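Local coordinates for protein trehalose monomycolate transport factor A (Mycolicibacterium smegmatis MC2 155, PDB 6T84) that is required for MmpL3-dependent transport of trehalose monomycolate to the mycobacterial cell wall, and for growth and cell elongation, at residues A[84-89]-A[112-117]; A[105-110]-A[131-136]; A[125-130]-A[173-178]; A[147-152]-A[167-172]. One frame throughout, in Å; residues are numbered along the deposited sequence. Where two conformers were deposited one is given.

Contact 1 of 4, residues A[84-89]-A[112-117]; sequences VVVDLR and VYSTNL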
loop_
_atom_site.group_PDB
_atom_site.type_symbol
_atom_site.label_atom_id
_atom_site.label_comp_id
_atom_site.label_asym_id
_atom_site.label_seq_id
_atom_site.Cartn_x
_atom_site.Cartn_y
_atom_site.Cartn_z
ATOM N N VAL A 84 -1.501 11.608 -10.134
ATOM C CA VAL A 84 -2.667 10.712 -10.233
ATOM C C VAL A 84 -2.658 9.741 -9.054
ATOM O O VAL A 84 -1.591 9.256 -8.650
ATOM C CB VAL A 84 -2.620 9.945 -11.573
ATOM C CG1 VAL A 84 -3.792 8.930 -11.742
ATOM C CG2 VAL A 84 -2.635 10.926 -12.752
ATOM N N VAL A 85 -3.840 9.440 -8.507
ATOM C CA VAL A 85 -4.012 8.406 -7.473
ATOM C C VAL A 85 -4.819 7.272 -8.075
ATOM O O VAL A 85 -5.880 7.515 -8.643
ATOM C CB VAL A 85 -4.729 8.957 -6.227
ATOM C CG1 VAL A 85 -5.099 7.821 -5.226
ATOM C CG2 VAL A 85 -3.845 9.966 -5.555
ATOM N N VAL A 86 -4.304 6.074 -7.965
ATOM C CA VAL A 86 -5.076 4.847 -8.243
ATOM C C VAL A 86 -5.240 4.104 -6.929
ATOM O O VAL A 86 -4.267 3.958 -6.167
ATOM C CB VAL A 86 -4.356 3.981 -9.293
ATOM C CG1 VAL A 86 -5.141 2.633 -9.556
ATOM C CG2 VAL A 86 -4.192 4.756 -10.628
ATOM N N ASP A 87 -6.456 3.599 -6.674
ATOM C CA ASP A 87 -6.773 2.830 -5.469
ATOM C C ASP A 87 -7.480 1.567 -5.954
ATOM O O ASP A 87 -8.500 1.652 -6.650
ATOM C CB ASP A 87 -7.697 3.688 -4.584
ATOM C CG ASP A 87 -8.093 3.030 -3.279
ATOM O OD1 ASP A 87 -8.657 1.925 -3.352
ATOM O OD2 ASP A 87 -7.890 3.645 -2.194
ATOM N N LEU A 88 -6.909 0.436 -5.623
ATOM C CA LEU A 88 -7.410 -0.896 -6.021
ATOM C C LEU A 88 -7.754 -1.621 -4.719
ATOM O O LEU A 88 -6.854 -1.928 -3.932
ATOM C CB LEU A 88 -6.263 -1.605 -6.755
ATOM C CG LEU A 88 -6.458 -3.053 -7.205
ATOM C CD1 LEU A 88 -7.564 -3.101 -8.266
ATOM C CD2 LEU A 88 -5.140 -3.667 -7.752
ATOM N N ARG A 89 -9.040 -1.923 -4.484
ATOM C CA ARG A 89 -9.441 -2.472 -3.192
ATOM C C ARG A 89 -10.485 -3.560 -3.390
ATOM O O ARG A 89 -11.179 -3.603 -4.414
ATOM C CB ARG A 89 -9.950 -1.390 -2.232
ATOM C CG ARG A 89 -11.114 -0.626 -2.758
ATOM C CD ARG A 89 -11.644 0.407 -1.755
ATOM N NE ARG A 89 -10.600 1.403 -1.429
ATOM C CZ ARG A 89 -10.564 2.098 -0.295
ATOM N NH1 ARG A 89 -11.553 1.972 0.587
ATOM N NH2 ARG A 89 -9.560 2.961 -0.036
ATOM N N VAL A 112 -11.411 -0.602 -8.954
ATOM C CA VAL A 112 -10.394 0.409 -9.222
ATOM C C VAL A 112 -11.038 1.783 -9.143
ATOM O O VAL A 112 -12.056 2.026 -9.806
ATOM C CB VAL A 112 -9.775 0.221 -10.621
ATOM C CG1 VAL A 112 -8.639 1.225 -10.815
ATOM C CG2 VAL A 112 -9.304 -1.227 -10.817
ATOM N N TYR A 113 -10.419 2.681 -8.367
ATOM C CA TYR A 113 -10.851 4.067 -8.238
ATOM C C TYR A 113 -9.670 4.947 -8.649
ATOM O O TYR A 113 -8.494 4.587 -8.436
ATOM C CB TYR A 113 -11.250 4.400 -6.769
ATOM C CG TYR A 113 -12.332 3.491 -6.264
ATOM C CD1 TYR A 113 -12.005 2.256 -5.690
ATOM C CD2 TYR A 113 -13.651 3.842 -6.336
ATOM C CE1 TYR A 113 -12.976 1.416 -5.164
ATOM C CE2 TYR A 113 -14.650 2.947 -5.848
ATOM C CZ TYR A 113 -14.283 1.758 -5.281
ATOM O OH TYR A 113 -15.225 0.850 -4.840
ATOM N N SER A 114 -9.946 6.126 -9.197
ATOM C CA SER A 114 -8.830 7.012 -9.499
ATOM C C SER A 114 -9.266 8.461 -9.522
ATOM O O SER A 114 -10.439 8.786 -9.756
ATOM C CB SER A 114 -8.229 6.671 -10.858
ATOM O OG SER A 114 -7.062 7.447 -11.129
ATOM N N THR A 115 -8.283 9.334 -9.307
ATOM C CA THR A 115 -8.464 10.773 -9.479
ATOM C C THR A 115 -8.415 11.181 -10.948
ATOM O O THR A 115 -8.751 12.326 -11.260
ATOM C CB THR A 115 -7.359 11.536 -8.712
ATOM O OG1 THR A 115 -6.087 11.117 -9.217
ATOM C CG2 THR A 115 -7.444 11.293 -7.240
ATOM N N ASN A 116 -8.012 10.286 -11.869
ATOM C CA ASN A 116 -7.919 10.654 -13.294
ATOM C C ASN A 116 -8.302 9.385 -14.048
ATOM O O ASN A 116 -7.474 8.493 -14.203
ATOM C CB ASN A 116 -6.489 11.114 -13.615
ATOM C CG ASN A 116 -6.273 11.538 -15.105
ATOM O OD1 ASN A 116 -6.890 10.988 -16.041
ATOM N ND2 ASN A 116 -5.375 12.509 -15.323
ATOM N N LEU A 117 -9.560 9.298 -14.461
ATOM C CA LEU A 117 -10.049 8.033 -15.014
ATOM C C LEU A 117 -9.312 7.674 -16.298
ATOM O O LEU A 117 -9.051 6.490 -16.565
ATOM C CB LEU A 117 -11.559 8.112 -15.255
ATOM C CG LEU A 117 -12.402 8.247 -13.967
ATOM C CD1 LEU A 117 -13.918 8.247 -14.330
ATOM C CD2 LEU A 117 -12.057 7.180 -12.930
#

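Contact 2 of 4, residues A[105-110]-A[131-136]; sequences GAIGPR and FAHTAP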
loop_
_atom_site.group_PDB
_atom_site.type_symbol
_atom_site.label_atom_id
_atom_site.label_comp_id
_atom_site.label_asym_id
_atom_site.label_seq_id
_atom_site.Cartn_x
_atom_site.Cartn_y
_atom_site.Cartn_z
ATOM N N GLY A 105 -13.861 1.011 -12.465
ATOM C CA GLY A 105 -14.529 -0.232 -12.843
ATOM C C GLY A 105 -14.108 -1.375 -11.928
ATOM O O GLY A 105 -13.252 -1.223 -11.054
ATOM N N ALA A 106 -14.757 -2.507 -12.096
ATOM C CA ALA A 106 -14.439 -3.720 -11.356
ATOM C C ALA A 106 -13.411 -4.540 -12.113
ATOM O O ALA A 106 -13.429 -4.617 -13.364
ATOM C CB ALA A 106 -15.674 -4.590 -11.214
ATOM N N ILE A 107 -12.549 -5.226 -11.355
ATOM C CA ILE A 107 -11.687 -6.274 -11.911
ATOM C C ILE A 107 -11.696 -7.427 -10.928
ATOM O O ILE A 107 -11.028 -7.370 -9.887
ATOM C CB ILE A 107 -10.241 -5.836 -12.179
ATOM C CG1 ILE A 107 -10.155 -4.520 -12.945
ATOM C CG2 ILE A 107 -9.481 -6.975 -12.919
ATOM C CD1 ILE A 107 -8.680 -3.992 -13.080
ATOM N N GLY A 108 -12.389 -8.490 -11.264
ATOM C CA GLY A 108 -12.342 -9.643 -10.402
ATOM C C GLY A 108 -12.843 -9.346 -9.010
ATOM O O GLY A 108 -13.948 -8.832 -8.806
ATOM N N PRO A 109 -12.021 -9.673 -8.010
ATOM C CA PRO A 109 -12.421 -9.484 -6.625
ATOM C C PRO A 109 -12.296 -8.041 -6.189
ATOM O O PRO A 109 -12.547 -7.749 -5.006
ATOM C CB PRO A 109 -11.390 -10.361 -5.879
ATOM C CG PRO A 109 -10.155 -10.240 -6.715
ATOM C CD PRO A 109 -10.671 -10.272 -8.134
ATOM N N ARG A 110 -11.830 -7.136 -7.087
ATOM C CA ARG A 110 -11.458 -5.760 -6.714
ATOM C C ARG A 110 -12.230 -4.718 -7.519
ATOM O O ARG A 110 -12.841 -4.994 -8.571
ATOM C CB ARG A 110 -9.931 -5.572 -6.911
ATOM C CG ARG A 110 -9.109 -6.287 -5.836
ATOM C CD ARG A 110 -7.681 -6.546 -6.211
ATOM N NE ARG A 110 -6.950 -6.909 -5.018
ATOM C CZ ARG A 110 -6.505 -8.096 -4.704
ATOM N NH1 ARG A 110 -6.636 -9.125 -5.548
ATOM N NH2 ARG A 110 -5.903 -8.243 -3.552
ATOM N N PHE A 131 -2.997 -9.050 -12.432
ATOM C CA PHE A 131 -2.621 -8.753 -11.054
ATOM C C PHE A 131 -3.844 -8.661 -10.125
ATOM O O PHE A 131 -3.809 -9.154 -8.992
ATOM C CB PHE A 131 -1.821 -7.444 -11.063
ATOM C CG PHE A 131 -1.411 -6.965 -9.685
ATOM C CD1 PHE A 131 -0.425 -7.622 -8.965
ATOM C CD2 PHE A 131 -2.042 -5.886 -9.126
ATOM C CE1 PHE A 131 -0.070 -7.188 -7.672
ATOM C CE2 PHE A 131 -1.694 -5.439 -7.837
ATOM C CZ PHE A 131 -0.694 -6.086 -7.131
ATOM N N ALA A 132 -4.885 -7.956 -10.548
ATOM C CA ALA A 132 -6.056 -7.813 -9.675
ATOM C C ALA A 132 -6.689 -9.162 -9.340
ATOM O O ALA A 132 -7.296 -9.321 -8.276
ATOM C CB ALA A 132 -7.109 -6.923 -10.319
ATOM N N HIS A 133 -6.583 -10.106 -10.266
ATOM C CA HIS A 133 -7.066 -11.467 -9.984
ATOM C C HIS A 133 -6.063 -12.313 -9.195
ATOM O O HIS A 133 -6.485 -13.226 -8.457
ATOM C CB HIS A 133 -7.349 -12.176 -11.332
ATOM C CG HIS A 133 -8.636 -11.761 -11.941
ATOM N ND1 HIS A 133 -8.784 -10.813 -12.926
ATOM C CD2 HIS A 133 -9.867 -12.265 -11.728
ATOM C CE1 HIS A 133 -10.062 -10.744 -13.279
ATOM N NE2 HIS A 133 -10.728 -11.629 -12.571
ATOM N N THR A 134 -4.741 -12.102 -9.355
ATOM C CA THR A 134 -3.758 -12.982 -8.716
ATOM C C THR A 134 -3.268 -12.501 -7.361
ATOM O O THR A 134 -2.852 -13.323 -6.541
ATOM C CB THR A 134 -2.532 -13.219 -9.611
ATOM O OG1 THR A 134 -1.920 -11.983 -9.930
ATOM C CG2 THR A 134 -2.910 -13.872 -10.945
ATOM N N ALA A 135 -3.308 -11.202 -7.095
ATOM C CA ALA A 135 -2.810 -10.711 -5.817
ATOM C C ALA A 135 -3.615 -11.323 -4.682
ATOM O O ALA A 135 -4.841 -11.437 -4.786
ATOM C CB ALA A 135 -2.903 -9.173 -5.801
ATOM N N PRO A 136 -2.976 -11.665 -3.566
ATOM C CA PRO A 136 -3.707 -12.306 -2.458
ATOM C C PRO A 136 -4.809 -11.418 -1.888
ATOM O O PRO A 136 -4.709 -10.186 -1.874
ATOM C CB PRO A 136 -2.609 -12.570 -1.400
ATOM C CG PRO A 136 -1.540 -11.564 -1.727
ATOM C CD PRO A 136 -1.558 -11.416 -3.267
#

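Contact 3 of 4, residues A[125-130]-A[173-178]; sequences DRRMVT and NDLLRV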
loop_
_atom_site.group_PDB
_atom_site.type_symbol
_atom_site.label_atom_id
_atom_site.label_comp_id
_atom_site.label_asym_id
_atom_site.label_seq_id
_atom_site.Cartn_x
_atom_site.Cartn_y
_atom_site.Cartn_z
ATOM N N ASP A 125 -4.165 -2.274 -18.024
ATOM C CA ASP A 125 -4.050 -3.156 -19.183
ATOM C C ASP A 125 -4.097 -4.622 -18.729
ATOM O O ASP A 125 -4.439 -4.927 -17.578
ATOM C CB ASP A 125 -2.772 -2.830 -19.972
ATOM C CG ASP A 125 -1.503 -3.218 -19.212
ATOM O OD1 ASP A 125 -1.541 -3.592 -18.022
ATOM O OD2 ASP A 125 -0.442 -3.126 -19.835
ATOM N N ARG A 126 -3.675 -5.533 -19.599
ATOM C CA ARG A 126 -3.727 -6.964 -19.294
ATOM C C ARG A 126 -2.928 -7.307 -18.034
ATOM O O ARG A 126 -3.334 -8.162 -17.229
ATOM C CB ARG A 126 -3.183 -7.712 -20.534
ATOM C CG ARG A 126 -3.176 -9.195 -20.504
ATOM C CD ARG A 126 -2.785 -9.680 -21.909
ATOM N NE ARG A 126 -1.371 -9.469 -22.223
ATOM C CZ ARG A 126 -0.823 -9.686 -23.419
ATOM N NH1 ARG A 126 -1.561 -10.100 -24.438
ATOM N NH2 ARG A 126 0.470 -9.477 -23.601
ATOM N N ARG A 127 -1.770 -6.651 -17.833
ATOM C CA ARG A 127 -0.984 -6.986 -16.660
ATOM C C ARG A 127 -1.702 -6.561 -15.400
ATOM O O ARG A 127 -1.655 -7.278 -14.380
ATOM C CB ARG A 127 0.382 -6.326 -16.746
ATOM C CG ARG A 127 1.314 -6.953 -17.801
ATOM C CD ARG A 127 2.682 -6.226 -17.781
ATOM N NE ARG A 127 3.247 -6.128 -16.429
ATOM C CZ ARG A 127 4.166 -5.239 -16.050
ATOM N NH1 ARG A 127 4.629 -4.353 -16.920
ATOM N NH2 ARG A 127 4.619 -5.227 -14.797
ATOM N N MET A 128 -2.402 -5.420 -15.452
ATOM C CA MET A 128 -3.182 -5.004 -14.287
ATOM C C MET A 128 -4.351 -5.947 -14.052
ATOM O O MET A 128 -4.707 -6.245 -12.905
ATOM C CB MET A 128 -3.684 -3.584 -14.474
ATOM C CG MET A 128 -4.439 -3.055 -13.248
ATOM S SD MET A 128 -3.428 -2.776 -11.755
ATOM C CE MET A 128 -2.779 -1.137 -12.195
ATOM N N VAL A 129 -5.033 -6.365 -15.121
ATOM C CA VAL A 129 -6.151 -7.300 -14.935
ATOM C C VAL A 129 -5.654 -8.590 -14.292
ATOM O O VAL A 129 -6.254 -9.087 -13.324
ATOM C CB VAL A 129 -6.854 -7.567 -16.282
ATOM C CG1 VAL A 129 -7.887 -8.710 -16.132
ATOM C CG2 VAL A 129 -7.558 -6.281 -16.741
ATOM N N THR A 130 -4.564 -9.159 -14.823
ATOM C CA THR A 130 -4.065 -10.382 -14.208
ATOM C C THR A 130 -3.716 -10.146 -12.743
ATOM O O THR A 130 -4.090 -10.949 -11.885
ATOM C CB THR A 130 -2.865 -10.916 -15.001
ATOM O OG1 THR A 130 -3.284 -11.151 -16.354
ATOM C CG2 THR A 130 -2.282 -12.216 -14.412
ATOM N N ASN A 173 3.468 -1.253 -7.685
ATOM C CA ASN A 173 4.268 -0.088 -8.032
ATOM C C ASN A 173 4.769 -0.158 -9.464
ATOM O O ASN A 173 4.725 0.840 -10.201
ATOM C CB ASN A 173 5.434 -0.032 -7.034
ATOM C CG ASN A 173 6.269 1.192 -7.240
ATOM O OD1 ASN A 173 5.787 2.318 -7.096
ATOM N ND2 ASN A 173 7.516 0.985 -7.610
ATOM N N ASP A 174 5.230 -1.336 -9.892
ATOM C CA ASP A 174 5.691 -1.494 -11.278
ATOM C C ASP A 174 4.564 -1.171 -12.260
ATOM O O ASP A 174 4.783 -0.491 -13.272
ATOM C CB ASP A 174 6.197 -2.924 -11.525
ATOM C CG ASP A 174 7.597 -3.169 -10.957
ATOM O OD1 ASP A 174 8.260 -2.183 -10.552
ATOM O OD2 ASP A 174 8.032 -4.348 -10.904
ATOM N N LEU A 175 3.347 -1.604 -11.958
ATOM C CA LEU A 175 2.234 -1.386 -12.867
ATOM C C LEU A 175 1.852 0.084 -12.933
ATOM O O LEU A 175 1.336 0.533 -13.964
ATOM C CB LEU A 175 1.041 -2.242 -12.430
ATOM C CG LEU A 175 1.183 -3.760 -12.566
ATOM C CD1 LEU A 175 0.169 -4.486 -11.666
ATOM C CD2 LEU A 175 0.931 -4.154 -14.031
ATOM N N LEU A 176 2.115 0.851 -11.874
ATOM C CA LEU A 176 1.787 2.272 -11.826
ATOM C C LEU A 176 2.926 3.151 -12.323
ATOM O O LEU A 176 2.801 4.393 -12.294
ATOM C CB LEU A 176 1.414 2.710 -10.377
ATOM C CG LEU A 176 0.141 2.011 -9.826
ATOM C CD1 LEU A 176 -0.134 2.730 -8.500
ATOM C CD2 LEU A 176 -1.041 2.141 -10.819
ATOM N N ARG A 177 4.019 2.552 -12.810
ATOM C CA ARG A 177 5.108 3.369 -13.360
ATOM C C ARG A 177 4.652 4.231 -14.535
ATOM O O ARG A 177 5.274 5.275 -14.801
ATOM C CB ARG A 177 6.299 2.504 -13.785
ATOM C CG ARG A 177 7.217 2.060 -12.662
ATOM C CD ARG A 177 8.243 1.035 -13.160
ATOM N NE ARG A 177 8.679 1.355 -14.517
ATOM C CZ ARG A 177 9.019 0.444 -15.425
ATOM N NH1 ARG A 177 8.967 -0.845 -15.116
ATOM N NH2 ARG A 177 9.398 0.822 -16.643
ATOM N N VAL A 178 3.571 3.818 -15.226
ATOM C CA VAL A 178 2.993 4.535 -16.377
ATOM C C VAL A 178 2.217 5.789 -15.995
ATOM O O VAL A 178 1.870 6.579 -16.880
ATOM C CB VAL A 178 2.159 3.590 -17.279
ATOM C CG1 VAL A 178 3.018 2.399 -17.710
ATOM C CG2 VAL A 178 0.906 3.157 -16.567
HETATM O O HOH W 1 5.268 -1.315 -16.187
#

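Contact 4 of 4, residues A[147-152]-A[167-172]; sequences NWTLVA and RTVRQF. With SO4 (sulfate ion), chain C.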
loop_
_atom_site.group_PDB
_atom_site.type_symbol
_atom_site.label_atom_id
_atom_site.label_comp_id
_atom_site.label_asym_id
_atom_site.label_seq_id
_atom_site.Cartn_x
_atom_site.Cartn_y
_atom_site.Cartn_z
ATOM N N ASN A 147 4.615 10.117 -4.085
ATOM C CA ASN A 147 5.922 9.490 -4.086
ATOM C C ASN A 147 5.960 8.117 -3.437
ATOM O O ASN A 147 7.059 7.616 -3.127
ATOM C CB ASN A 147 6.864 10.443 -3.336
ATOM C CG ASN A 147 7.045 11.735 -4.074
ATOM O OD1 ASN A 147 7.521 11.712 -5.189
ATOM N ND2 ASN A 147 6.671 12.864 -3.446
ATOM N N TRP A 148 4.790 7.493 -3.247
ATOM C CA TRP A 148 4.726 6.230 -2.520
ATOM C C TRP A 148 3.637 5.340 -3.117
ATOM O O TRP A 148 2.624 5.845 -3.595
ATOM C CB TRP A 148 4.329 6.510 -1.075
ATOM C CG TRP A 148 5.381 7.276 -0.355
ATOM C CD1 TRP A 148 5.485 8.629 -0.299
ATOM C CD2 TRP A 148 6.521 6.740 0.299
ATOM N NE1 TRP A 148 6.609 8.977 0.380
ATOM C CE2 TRP A 148 7.271 7.844 0.779
ATOM C CE3 TRP A 148 6.991 5.444 0.529
ATOM C CZ2 TRP A 148 8.478 7.695 1.481
ATOM C CZ3 TRP A 148 8.153 5.272 1.262
ATOM C CH2 TRP A 148 8.899 6.404 1.728
ATOM N N THR A 149 3.844 4.042 -3.069
ATOM C CA THR A 149 2.808 3.059 -3.403
ATOM C C THR A 149 2.685 2.212 -2.142
ATOM O O THR A 149 3.707 1.812 -1.548
ATOM C CB THR A 149 3.277 2.168 -4.577
ATOM O OG1 THR A 149 3.512 2.997 -5.744
ATOM C CG2 THR A 149 2.254 1.070 -4.947
ATOM N N LEU A 150 1.428 1.925 -1.736
ATOM C CA LEU A 150 1.129 1.313 -0.443
ATOM C C LEU A 150 0.165 0.144 -0.573
ATOM O O LEU A 150 -0.704 0.110 -1.465
ATOM C CB LEU A 150 0.485 2.349 0.495
ATOM C CG LEU A 150 1.354 3.614 0.753
ATOM C CD1 LEU A 150 0.906 4.737 -0.207
ATOM C CD2 LEU A 150 1.246 4.059 2.183
ATOM N N VAL A 151 0.319 -0.801 0.345
ATOM C CA VAL A 151 -0.602 -1.923 0.499
ATOM C C VAL A 151 -1.013 -2.006 1.967
ATOM O O VAL A 151 -0.157 -1.975 2.861
ATOM C CB VAL A 151 0.055 -3.245 0.049
ATOM C CG1 VAL A 151 -0.845 -4.473 0.454
ATOM C CG2 VAL A 151 0.455 -3.211 -1.471
ATOM N N ALA A 152 -2.321 -2.146 2.217
ATOM C CA ALA A 152 -2.845 -2.352 3.553
ATOM C C ALA A 152 -3.385 -3.768 3.649
ATOM O O ALA A 152 -4.099 -4.240 2.741
ATOM C CB ALA A 152 -3.937 -1.338 3.901
ATOM N N ARG A 167 6.206 -8.409 -2.037
ATOM C CA ARG A 167 6.128 -8.708 -3.466
ATOM C C ARG A 167 4.942 -8.006 -4.113
ATOM O O ARG A 167 5.035 -7.542 -5.261
ATOM C CB ARG A 167 6.050 -10.222 -3.688
ATOM C CG ARG A 167 6.052 -10.634 -5.148
ATOM C CD ARG A 167 7.311 -10.150 -5.840
ATOM N NE ARG A 167 8.504 -10.768 -5.267
ATOM C CZ ARG A 167 9.749 -10.426 -5.578
ATOM N NH1 ARG A 167 9.975 -9.465 -6.460
ATOM N NH2 ARG A 167 10.769 -11.049 -5.007
ATOM N N THR A 168 3.805 -7.941 -3.406
ATOM C CA THR A 168 2.612 -7.314 -3.970
ATOM C C THR A 168 2.823 -5.813 -4.189
ATOM O O THR A 168 2.454 -5.279 -5.246
ATOM C CB THR A 168 1.440 -7.593 -3.039
ATOM O OG1 THR A 168 1.262 -9.035 -2.977
ATOM C CG2 THR A 168 0.104 -6.986 -3.624
ATOM N N VAL A 169 3.388 -5.109 -3.188
ATOM C CA VAL A 169 3.560 -3.670 -3.345
ATOM C C VAL A 169 4.536 -3.366 -4.468
ATOM O O VAL A 169 4.353 -2.393 -5.206
ATOM C CB VAL A 169 3.912 -2.950 -2.017
ATOM C CG1 VAL A 169 5.360 -3.199 -1.639
ATOM C CG2 VAL A 169 3.656 -1.443 -2.189
ATOM N N ARG A 170 5.577 -4.197 -4.612
ATOM C CA ARG A 170 6.530 -4.027 -5.714
ATOM C C ARG A 170 5.841 -4.222 -7.054
ATOM O O ARG A 170 6.060 -3.447 -7.982
ATOM C CB ARG A 170 7.706 -4.996 -5.552
ATOM C CG ARG A 170 8.524 -4.816 -4.235
ATOM C CD ARG A 170 9.558 -5.965 -4.050
ATOM N NE ARG A 170 10.589 -5.860 -5.082
ATOM C CZ ARG A 170 11.648 -6.664 -5.137
ATOM N NH1 ARG A 170 11.767 -7.647 -4.246
ATOM N NH2 ARG A 170 12.571 -6.488 -6.068
ATOM N N GLN A 171 5.003 -5.246 -7.167
ATOM C CA GLN A 171 4.317 -5.490 -8.426
ATOM C C GLN A 171 3.341 -4.368 -8.749
ATOM O O GLN A 171 3.234 -3.949 -9.908
ATOM C CB GLN A 171 3.585 -6.839 -8.309
ATOM C CG GLN A 171 4.530 -8.047 -8.342
ATOM C CD GLN A 171 3.879 -9.349 -7.818
ATOM O OE1 GLN A 171 2.904 -9.298 -7.060
ATOM N NE2 GLN A 171 4.473 -10.497 -8.140
ATOM N N PHE A 172 2.566 -3.925 -7.763
ATOM C CA PHE A 172 1.633 -2.825 -8.001
ATOM C C PHE A 172 2.377 -1.547 -8.375
ATOM O O PHE A 172 1.974 -0.827 -9.301
ATOM C CB PHE A 172 0.742 -2.647 -6.776
ATOM C CG PHE A 172 -0.405 -1.682 -6.969
ATOM C CD1 PHE A 172 -1.313 -1.844 -8.009
ATOM C CD2 PHE A 172 -0.610 -0.645 -6.071
ATOM C CE1 PHE A 172 -2.396 -0.973 -8.144
ATOM C CE2 PHE A 172 -1.656 0.257 -6.207
ATOM C CZ PHE A 172 -2.564 0.089 -7.231
HETATM S S SO4 C . 6.854 12.835 0.315
HETATM O O1 SO4 C . 5.898 12.799 -0.805
HETATM O O2 SO4 C . 7.693 14.030 0.184
HETATM O O3 SO4 C . 6.138 12.893 1.592
HETATM O O4 SO4 C . 7.773 11.753 0.333
#

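Contact 1 of 4, residues A[84-89]-A[112-117]
An antiparallel strand pair of the large sheet joins 84-89 to 112-117, with Asp-87 facing Tyr-113 as the hydrogen-bonded pair and Val-86/Ser-114 and Leu-88/Val-112 as non-hydrogen-bonded pairs. Asp-87 N reaches Tyr-113 O at 2.9 Å, and Tyr-113 N returns to Asp-87 O at 2.8 Å. From Ser-114 on, side chains take over part of the pairing. Thr-115 OG1, set between its own N and carbonyl carbon (chi1 59°), accepts a nearly straight bond from Val-85 N at 2.9 Å. Val-85 O is gripped twice, by Thr-115 N in the carbonyl plane and by Ser-114 OG at 2.8 Å from a tilted position. Ser-114 OG also accepts from Asn-116 N, an ST turn. On the Val-86/Leu-88 face, Leu-88 CD1 meets Val-112 CG2 at 3.6 Å in one of two Val-112 conformers. On the other face, Arg-89 CG touches the ring edge of Tyr-113 at CE1, 3.7 Å away, while its guanidinium grips Asp-87 side-on: NE to OD1 and NH2 to OD2, both 2.8 Å. Arg-89 NH1 is bonded to Lys-94 O. Strand 141-144 flanks 86-90 across the sheet, strand 102-107 flanks 110-114, and Asn-116 caps helix 117-123 through Ala-119 N.

Contact 2 of 4, residues A[105-110]-A[131-136]
Arg-110 reaches from the end of a hairpin turn to the C-terminal end of helix 126-134 and binds three backbone carbonyls. Its NH1 donates to Ala-132 O at 2.8 Å and to Ala-135 O at 3.0 Å, and NH2 donates to Pro-136 O at 2.8 Å. All three oxygens lie near the guanidinium plane, yet each is approached from above its own carbonyl plane. Ala-135 CB covers one guanidinium face, 3.7 Å from Arg-110 NH1. The carbonyls at the helix end would favour the positive charge. Beside this grip, Ile-107 CG2 presses on Ala-132 CB at 3.5 Å, Pro-109 CG lies against Ala-132 O, and His-133 NE2 comes to 3.4 Å from Gly-108 CA. A type II' turn from Ile-107 to Arg-110, with Gly-108 at positive phi, places Ile-107, Pro-109 and Arg-110 against the helix end. Arg-110 NH2 also bonds Ala-139 O, and His-133 ND1 is held by Val-129 O. The hairpin of strands 102-107 and 110-114 thus meets helix 126-134, with Met-142 of strand 141-144 touching both Arg-110 and Ala-135.

Contact 3 of 4, residues A[125-130]-A[173-178]
The start of helix 126-134 comes alongside the end of helix 159-175, the backbones being nearest at Met-128 and Leu-175, whose CA atoms are 6.7 Å apart. Leu-175 carries the contact: its CD2 rests against Arg-127 CB at 3.5 Å and also lies over one face of the Arg-127 guanidinium, offset toward the rim, while its CD1 approaches Met-128 SD at 4.0 Å. Met-128 starts with CG anti to the backbone N (chi1 -177°) and then bends at chi2 and chi3. Its CE is 4.0 Å from Leu-175 CB and equally close to Leu-176 CD2, bridging the two leucines. No direct hydrogen bond crosses here. A water accepts a weak bond from Arg-127 NH1 and donates to Asp-174 O at 3.1 Å, linking the two segments. Opposite charges on Arg-127 and Asp-174 stay apart, with NH2 and OD2 separated by 5.3 Å. Asp-125 N-caps helix 126-134, its OD1 accepting from Met-128 N and, weakly, from Arg-127 N. Leu-176 CD2 also packs on Val-86 of strand 86-90, while Leu-176 O accepts from Arg-78.

Contact 4 of 4, residues A[147-152]-A[167-172]
Helix-on-sheet packing near the centre of this probably cytoplasmic N-terminal domain brings helix 159-175 against a central strand, 148-153, with segment axes 8.0 Å apart and their directions at 140°. Val-169 and Phe-172 of the helix meet Thr-149 and Val-151 of the strand. Val-151 CG2, in one of two conformers, sits against Val-169 CB at 3.5 Å. Val-169 CG2, anti to the backbone N, lies 3.3 Å from Thr-149 O. Thr-149 CG2 touches Phe-172 CD2 at 3.5 Å, approaching the ring obliquely. The hydroxyl of Thr-149 is bonded to Asn-173 OD1, just after Phe-172, and that of Thr-168 to Glu-164 O. At the strand's start, a sulfate, probably from the crystallisation liquor, accepts from Asn-147 ND2 at 2.8 Å through O1 and from Trp-148 NE1 at 3.0 Å through O4, at the indole edge. Between strand and helix segment there are no hydrogen bonds: methyl and ring contacts hold this buried interface, and both threonines turn a methyl to the opposing segment while their hydroxyls bond helix residues.

From the N terminus, contact 1 comes first, closing the chain between strands 86-90 and 110-114. Contact 2 opens within that loop, at strand 102-107, and ends on helix 126-134, so the two cross. Contact 3 begins on the same helix before contact 2 has closed, crossing it in turn, and runs on to the end of helix 159-175. Contact 4 lies wholly within the span of contact 3 and sets the same long helix on strand 148-153. Contact 1 thus belongs to the sheet itself, contacts 2 and 4 fix the two helices to it, and contact 3 joins helix to helix. Phe-131 packs on both Leu-175 and Phe-172, bringing contacts 2, 3 and 4 together.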